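Side-chain contacts in serine--tRNA ligase (Pyrococcus horikoshii, PDB 2DQ0), which catalyses the ATP-dependent attachment of serine to tRNA(Ser) and probably also charges tRNA(Sec) with serine: residues A[15-18]-A[19-23]; A[414-417]-A[418-422]; A[431-434]-A[435-438]. All coordinates share one frame; numbering follows the deposited sequence.

All three contacts are local, each joining residues a few positions apart in one continuous run of chain. Contact 1 closes helix 11-21 of the N-terminal tRNA-binding region, with its centre about 38 Å from that of contact 2 and about 46 Å from that of contact 3. Contacts 2 and 3 are neighbours, their centres about 14 Å apart: Ile-417 CD1 packs on Leu-434 CD1 at 4.0 Å, and His-421 NE2 lies 3.4 Å from Pro-431 CG. Contact 2 is near the catalytic pocket, the Val-415 side chain being about 8 Å from the bound seryl-adenylate analogue. The Arg-21 side chain of contact 1 is about 14 Å from a bound analogue.

Contact 1: A[15-18]-A[19-23]; sequences KNDL and IKRGE
Asp-17 and Arg-21 lie one turn apart at the C-terminal end of helix 11-21, which closes in a Schellman motif at Gly-22. Their side chains meet as a long salt bridge, Asp-17 OD1 to Arg-21 NE 4.0 Å, with carboxylate and guanidinium planes 76° apart, far from a flat paired arrangement. Extended from CG to NE, Arg-21 carries its guanidinium out from the flank of the helix, where NH1 bonds to Asn-108 O and NH2 to Gly-349 O. The other carboxylate oxygen, Asp-17 OD2, bonds to Thr-110 OG1 and accepts from a water at 3.0 Å, which in turn receives a weak bond from Lys-20 NZ. With CG beside its backbone N (chi1 -72°) and the chain straight thereafter, Lys-20 runs past the carbonyl of Asn-16, CG to O 3.3 Å, and NZ stops 4.2 Å from Asp-17 OD2. Gly-22 leaves the helix with positive phi, as the Schellman motif requires. Glu-23 then bends at chi2 (-62°), taking its carboxylate away toward Tyr-350 OH, while its backbone N turns back to bond Leu-18 O at 2.8 Å.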
loop_
_atom_site.group_PDB
_atom_site.type_symbol
_atom_site.label_atom_id
_atom_site.label_comp_id
_atom_site.label_asym_id
_atom_site.label_seq_id
_atom_site.Cartn_x
_atom_site.Cartn_y
_atom_site.Cartn_z
ATOM N N LYS A 15 19.311 23.446 25.095
ATOM C CA LYS A 15 20.373 23.875 24.191
ATOM C C LYS A 15 21.492 22.839 24.153
ATOM O O LYS A 15 22.008 22.500 23.087
ATOM C CB LYS A 15 20.970 25.206 24.633
ATOM C CG LYS A 15 20.031 26.383 24.519
ATOM C CD LYS A 15 20.756 27.677 24.826
ATOM C CE LYS A 15 19.813 28.850 24.698
ATOM N NZ LYS A 15 20.542 30.135 24.629
ATOM N N ASN A 16 21.878 22.343 25.322
ATOM C CA ASN A 16 22.953 21.365 25.383
ATOM C C ASN A 16 22.569 20.045 24.723
ATOM O O ASN A 16 23.431 19.351 24.167
ATOM C CB ASN A 16 23.391 21.112 26.836
ATOM C CG ASN A 16 24.087 22.320 27.461
ATOM O OD1 ASN A 16 24.710 23.128 26.767
ATOM N ND2 ASN A 16 23.995 22.434 28.782
ATOM N N ASP A 17 21.284 19.696 24.776
ATOM C CA ASP A 17 20.857 18.444 24.173
ATOM C C ASP A 17 20.935 18.616 22.658
ATOM O O ASP A 17 21.389 17.720 21.936
ATOM C CB ASP A 17 19.437 18.085 24.612
ATOM C CG ASP A 17 19.219 16.571 24.708
ATOM O OD1 ASP A 17 18.357 16.041 23.983
ATOM O OD2 ASP A 17 19.909 15.911 25.515
ATOM N N LEU A 18 20.503 19.785 22.193
ATOM C CA LEU A 18 20.541 20.125 20.779
ATOM C C LEU A 18 21.968 19.962 20.280
ATOM O O LEU A 18 22.195 19.537 19.146
ATOM C CB LEU A 18 20.103 21.567 20.592
ATOM C CG LEU A 18 18.748 21.835 19.942
ATOM C CD1 LEU A 18 17.719 20.802 20.360
ATOM C CD2 LEU A 18 18.311 23.241 20.303
ATOM N N ILE A 19 22.936 20.298 21.131
ATOM C CA ILE A 19 24.332 20.170 20.749
ATOM C C ILE A 19 24.766 18.706 20.799
ATOM O O ILE A 19 25.550 18.261 19.962
ATOM C CB ILE A 19 25.240 21.055 21.633
ATOM C CG1 ILE A 19 24.971 22.527 21.304
ATOM C CG2 ILE A 19 26.712 20.758 21.362
ATOM C CD1 ILE A 19 25.605 23.492 22.261
ATOM N N LYS A 20 24.254 17.948 21.762
ATOM C CA LYS A 20 24.605 16.536 21.828
ATOM C C LYS A 20 24.009 15.850 20.595
ATOM O O LYS A 20 24.464 14.782 20.181
ATOM C CB LYS A 20 24.012 15.879 23.071
ATOM C CG LYS A 20 24.633 16.243 24.392
ATOM C CD LYS A 20 23.899 15.501 25.520
ATOM C CE LYS A 20 24.291 16.020 26.896
ATOM N NZ LYS A 20 23.322 15.610 27.949
ATOM N N ARG A 21 22.981 16.473 20.020
ATOM C CA ARG A 21 22.294 15.911 18.865
ATOM C C ARG A 21 22.872 16.339 17.545
ATOM O O ARG A 21 22.594 15.726 16.537
ATOM C CB ARG A 21 20.812 16.288 18.877
ATOM C CG ARG A 21 19.907 15.372 19.677
ATOM C CD ARG A 21 18.473 15.901 19.619
ATOM N NE ARG A 21 17.512 15.007 20.261
ATOM C CZ ARG A 21 17.125 13.838 19.770
ATOM N NH1 ARG A 21 16.246 13.115 20.438
ATOM N NH2 ARG A 21 17.606 13.392 18.614
ATOM N N GLY A 22 23.669 17.399 17.550
ATOM C CA GLY A 22 24.243 17.874 16.311
ATOM C C GLY A 22 23.273 18.810 15.617
ATOM O O GLY A 22 23.351 19.036 14.409
ATOM N N GLU A 23 22.341 19.360 16.379
ATOM C CA GLU A 23 21.365 20.279 15.814
ATOM C C GLU A 23 21.746 21.687 16.222
ATOM O O GLU A 23 20.938 22.424 16.785
ATOM C CB GLU A 23 19.971 19.941 16.334
ATOM C CG GLU A 23 19.571 18.527 16.043
ATOM C CD GLU A 23 19.514 18.251 14.550
ATOM O OE1 GLU A 23 18.699 18.897 13.859
ATOM O OE2 GLU A 23 20.283 17.392 14.068
HETATM O O HOH W 1 20.199 15.328 28.425
#

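Contact 2: A[414-417]-A[418-422]; sequences IVAI and LENHQ
Asn-420 folds its amide back over the preceding turn, so that Ala-416 O is gripped twice by one residue. Its ND2 and its backbone N each donate at 2.9 Å to Ala-416 O, arriving from opposite faces of the carbonyl plane. The side-chain bond is bent, with an N-H...O angle of 142°, and the oxygen lies 19° out of the amide plane. Placing CG beside the backbone N (chi1 -81°) turns the amide toward this carbonyl, and ND2 gives a further bond to Trp-361 O. Were Asn-420 an alanine, Trp-361 O would probably lose this donor and Ala-416 O would keep the backbone bond alone. These residues form the last turn of helix 410-420 in the class II synthetase core; the Ala-416 side chain is about 5 Å from that of Val-371, a predicted ATP-binding residue. Ile-414 and Leu-418 point the same way and lie side by side, Ile-414 CG2 meeting Leu-418 CD1 at 4.1 Å; Ile-414 faces helix 190-209, whereas Leu-418 packs on helix 162-168. Ile-417 and His-421 instead run at a slant to one another: the imidazole CD2 of His-421 is 3.9 Å from Ile-417 CG2, and its NE2 bonds to Leu-334 O.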
loop_
_atom_site.group_PDB
_atom_site.type_symbol
_atom_site.label_atom_id
_atom_site.label_comp_id
_atom_site.label_asym_id
_atom_site.label_seq_id
_atom_site.Cartn_x
_atom_site.Cartn_y
_atom_site.Cartn_z
ATOM N N ILE A 414 14.140 -11.889 6.408
ATOM C CA ILE A 414 14.382 -12.838 5.351
ATOM C C ILE A 414 15.861 -12.815 4.983
ATOM O O ILE A 414 16.443 -13.871 4.758
ATOM C CB ILE A 414 13.477 -12.529 4.111
ATOM C CG1 ILE A 414 12.044 -12.983 4.400
ATOM C CG2 ILE A 414 14.004 -13.221 2.847
ATOM C CD1 ILE A 414 11.086 -12.696 3.259
ATOM N N VAL A 415 16.481 -11.631 4.931
ATOM C CA VAL A 415 17.902 -11.597 4.593
ATOM C C VAL A 415 18.660 -12.291 5.723
ATOM O O VAL A 415 19.488 -13.175 5.467
ATOM C CB VAL A 415 18.492 -10.139 4.376
ATOM C CG1 VAL A 415 17.716 -9.404 3.322
ATOM C CG2 VAL A 415 18.476 -9.362 5.638
ATOM N N ALA A 416 18.349 -11.933 6.969
ATOM C CA ALA A 416 19.049 -12.557 8.081
ATOM C C ALA A 416 18.928 -14.081 8.042
ATOM O O ALA A 416 19.914 -14.787 8.288
ATOM C CB ALA A 416 18.551 -12.012 9.415
ATOM N N ILE A 417 17.742 -14.592 7.705
ATOM C CA ILE A 417 17.551 -16.036 7.665
ATOM C C ILE A 417 18.316 -16.675 6.524
ATOM O O ILE A 417 18.921 -17.729 6.705
ATOM C CB ILE A 417 16.045 -16.411 7.587
ATOM C CG1 ILE A 417 15.379 -16.064 8.923
ATOM C CG2 ILE A 417 15.859 -17.899 7.238
ATOM C CD1 ILE A 417 13.904 -16.337 8.970
ATOM N N LEU A 418 18.318 -16.036 5.359
ATOM C CA LEU A 418 19.035 -16.596 4.209
ATOM C C LEU A 418 20.544 -16.602 4.458
ATOM O O LEU A 418 21.229 -17.590 4.192
ATOM C CB LEU A 418 18.742 -15.801 2.926
ATOM C CG LEU A 418 17.329 -15.839 2.331
ATOM C CD1 LEU A 418 17.232 -14.979 1.074
ATOM C CD2 LEU A 418 16.995 -17.278 2.001
ATOM N N GLU A 419 21.064 -15.498 4.972
ATOM C CA GLU A 419 22.484 -15.428 5.196
ATOM C C GLU A 419 22.971 -16.239 6.383
ATOM O O GLU A 419 24.054 -16.786 6.334
ATOM C CB GLU A 419 22.943 -13.959 5.279
ATOM C CG GLU A 419 23.056 -13.315 3.881
ATOM C CD GLU A 419 23.697 -11.915 3.841
ATOM O OE1 GLU A 419 24.509 -11.572 4.738
ATOM O OE2 GLU A 419 23.406 -11.164 2.870
ATOM N N ASN A 420 22.156 -16.371 7.418
ATOM C CA ASN A 420 22.570 -17.113 8.605
ATOM C C ASN A 420 22.309 -18.612 8.590
ATOM O O ASN A 420 22.938 -19.352 9.353
ATOM C CB ASN A 420 21.918 -16.513 9.844
ATOM C CG ASN A 420 22.644 -15.284 10.338
ATOM O OD1 ASN A 420 23.786 -15.368 10.785
ATOM N ND2 ASN A 420 21.991 -14.130 10.253
ATOM N N HIS A 421 21.397 -19.074 7.737
ATOM C CA HIS A 421 21.091 -20.497 7.698
ATOM C C HIS A 421 21.407 -21.154 6.353
ATOM O O HIS A 421 20.845 -22.216 6.028
ATOM C CB HIS A 421 19.617 -20.749 8.054
ATOM C CG HIS A 421 19.223 -20.278 9.421
ATOM N ND1 HIS A 421 19.709 -20.845 10.576
ATOM C CD2 HIS A 421 18.354 -19.318 9.817
ATOM C CE1 HIS A 421 19.154 -20.264 11.625
ATOM N NE2 HIS A 421 18.327 -19.333 11.191
ATOM N N GLN A 422 22.294 -20.530 5.578
ATOM C CA GLN A 422 22.687 -21.087 4.284
ATOM C C GLN A 422 23.747 -22.173 4.467
ATOM O O GLN A 422 24.463 -22.193 5.457
ATOM C CB GLN A 422 23.291 -20.011 3.397
ATOM C CG GLN A 422 24.592 -19.463 3.946
ATOM C CD GLN A 422 25.179 -18.413 3.040
ATOM O OE1 GLN A 422 25.529 -18.697 1.895
ATOM N NE2 GLN A 422 25.280 -17.180 3.542
#

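Contact 3: A[431-434]-A[435-438]; sequences PKVL and WKYT
Trp-435 N bonds to Lys-432 O at 3.0 Å where residues 432-434, helical in their backbone angles but lacking the regular helical bonds, lead into the short helix 435-438, and Leu-434 O accepts from both Tyr-437 N and Thr-438 N. The Trp-435 indole lies along Lys-432 in a CH-pi contact: Lys-432 CA sits over the five-membered ring, 3.5 Å from its centroid and only 7° off the normal. Further out, Lys-432 CG reaches the six-membered ring, 3.6 Å from Trp-435 CZ2, the two side chains lying side by side and pointing the same way. The indole is also fixed by NE1, which bonds to Ile-430 O, and takes a cation-pi contact from Lys-441. Lys-436 has CG between its backbone N and carbonyl carbon (chi1 59°), then bends at chi4 to bring NZ back to Val-433 O at 3.2 Å, in the carbonyl plane on a lone pair. A water joins Lys-432 O to Lys-436 N, 2.8 Å from each. Tyr-437 turns its ring edge to the carbonyls of Val-433 and Leu-434, and its OH bonds to Asp-205 OD2. Pro-431 rests on Ile-417 of helix 410-420, Leu-434 touches Leu-334, Val-433, Tyr-437 and Thr-438 lie against helix 190-209, and Tyr-437 O receives a bond from Arg-201 NH2 of the second subunit.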
loop_
_atom_site.group_PDB
_atom_site.type_symbol
_atom_site.label_atom_id
_atom_site.label_comp_id
_atom_site.label_asym_id
_atom_site.label_seq_id
_atom_site.Cartn_x
_atom_site.Cartn_y
_atom_site.Cartn_z
ATOM N N PRO A 431 14.478 -22.088 10.358
ATOM C CA PRO A 431 14.354 -22.305 11.808
ATOM C C PRO A 431 13.130 -23.140 12.177
ATOM O O PRO A 431 12.025 -22.851 11.725
ATOM C CB PRO A 431 14.242 -20.888 12.369
ATOM C CG PRO A 431 14.974 -20.051 11.359
ATOM C CD PRO A 431 14.588 -20.651 10.037
ATOM N N LYS A 432 13.328 -24.146 13.026
ATOM C CA LYS A 432 12.248 -25.043 13.458
ATOM C C LYS A 432 10.962 -24.317 13.910
ATOM O O LYS A 432 9.862 -24.750 13.611
ATOM C CB LYS A 432 12.760 -25.977 14.581
ATOM C CG LYS A 432 14.122 -26.622 14.241
ATOM C CD LYS A 432 14.812 -27.306 15.442
ATOM C CE LYS A 432 16.305 -27.630 15.172
ATOM N NZ LYS A 432 16.542 -28.721 14.184
ATOM N N VAL A 433 11.110 -23.212 14.618
ATOM C CA VAL A 433 9.958 -22.471 15.095
ATOM C C VAL A 433 8.987 -22.091 13.982
ATOM O O VAL A 433 7.793 -21.947 14.246
ATOM C CB VAL A 433 10.372 -21.159 15.791
ATOM C CG1 VAL A 433 9.243 -20.675 16.688
ATOM C CG2 VAL A 433 11.653 -21.369 16.572
ATOM N N LEU A 434 9.488 -21.914 12.759
ATOM C CA LEU A 434 8.623 -21.529 11.637
ATOM C C LEU A 434 8.017 -22.692 10.855
ATOM O O LEU A 434 7.106 -22.486 10.049
ATOM C CB LEU A 434 9.368 -20.606 10.653
ATOM C CG LEU A 434 9.934 -19.294 11.199
ATOM C CD1 LEU A 434 10.791 -18.610 10.178
ATOM C CD2 LEU A 434 8.794 -18.398 11.632
ATOM N N TRP A 435 8.508 -23.907 11.081
ATOM C CA TRP A 435 7.996 -25.083 10.363
ATOM C C TRP A 435 6.461 -25.222 10.403
ATOM O O TRP A 435 5.842 -25.643 9.418
ATOM C CB TRP A 435 8.622 -26.366 10.913
ATOM C CG TRP A 435 10.106 -26.507 10.713
ATOM C CD1 TRP A 435 10.937 -25.655 10.044
ATOM C CD2 TRP A 435 10.927 -27.575 11.184
ATOM N NE1 TRP A 435 12.226 -26.127 10.067
ATOM C CE2 TRP A 435 12.250 -27.306 10.760
ATOM C CE3 TRP A 435 10.676 -28.736 11.926
ATOM C CZ2 TRP A 435 13.317 -28.157 11.053
ATOM C CZ3 TRP A 435 11.735 -29.580 12.220
ATOM C CH2 TRP A 435 13.042 -29.288 11.783
ATOM N N LYS A 436 5.845 -24.882 11.534
ATOM C CA LYS A 436 4.401 -24.992 11.625
ATOM C C LYS A 436 3.745 -23.982 10.692
ATOM O O LYS A 436 2.624 -24.200 10.220
ATOM C CB LYS A 436 3.908 -24.804 13.069
ATOM C CG LYS A 436 4.251 -23.478 13.739
ATOM C CD LYS A 436 3.780 -23.515 15.197
ATOM C CE LYS A 436 4.296 -22.347 16.046
ATOM N NZ LYS A 436 5.691 -22.529 16.578
ATOM N N TYR A 437 4.455 -22.899 10.381
ATOM C CA TYR A 437 3.891 -21.879 9.499
ATOM C C TYR A 437 4.205 -22.058 8.022
ATOM O O TYR A 437 3.368 -21.739 7.172
ATOM C CB TYR A 437 4.361 -20.489 9.915
ATOM C CG TYR A 437 4.007 -20.101 11.322
ATOM C CD1 TYR A 437 4.964 -20.140 12.326
ATOM C CD2 TYR A 437 2.719 -19.661 11.646
ATOM C CE1 TYR A 437 4.657 -19.744 13.631
ATOM C CE2 TYR A 437 2.401 -19.258 12.954
ATOM C CZ TYR A 437 3.379 -19.301 13.937
ATOM O OH TYR A 437 3.106 -18.881 15.218
ATOM N N THR A 438 5.403 -22.562 7.718
ATOM C CA THR A 438 5.836 -22.745 6.331
ATOM C C THR A 438 5.504 -24.073 5.673
ATOM O O THR A 438 5.157 -24.117 4.493
ATOM C CB THR A 438 7.365 -22.583 6.191
ATOM O OG1 THR A 438 8.025 -23.524 7.051
ATOM C CG2 THR A 438 7.786 -21.177 6.539
HETATM O O HOH W 2 7.073 -25.048 14.069
#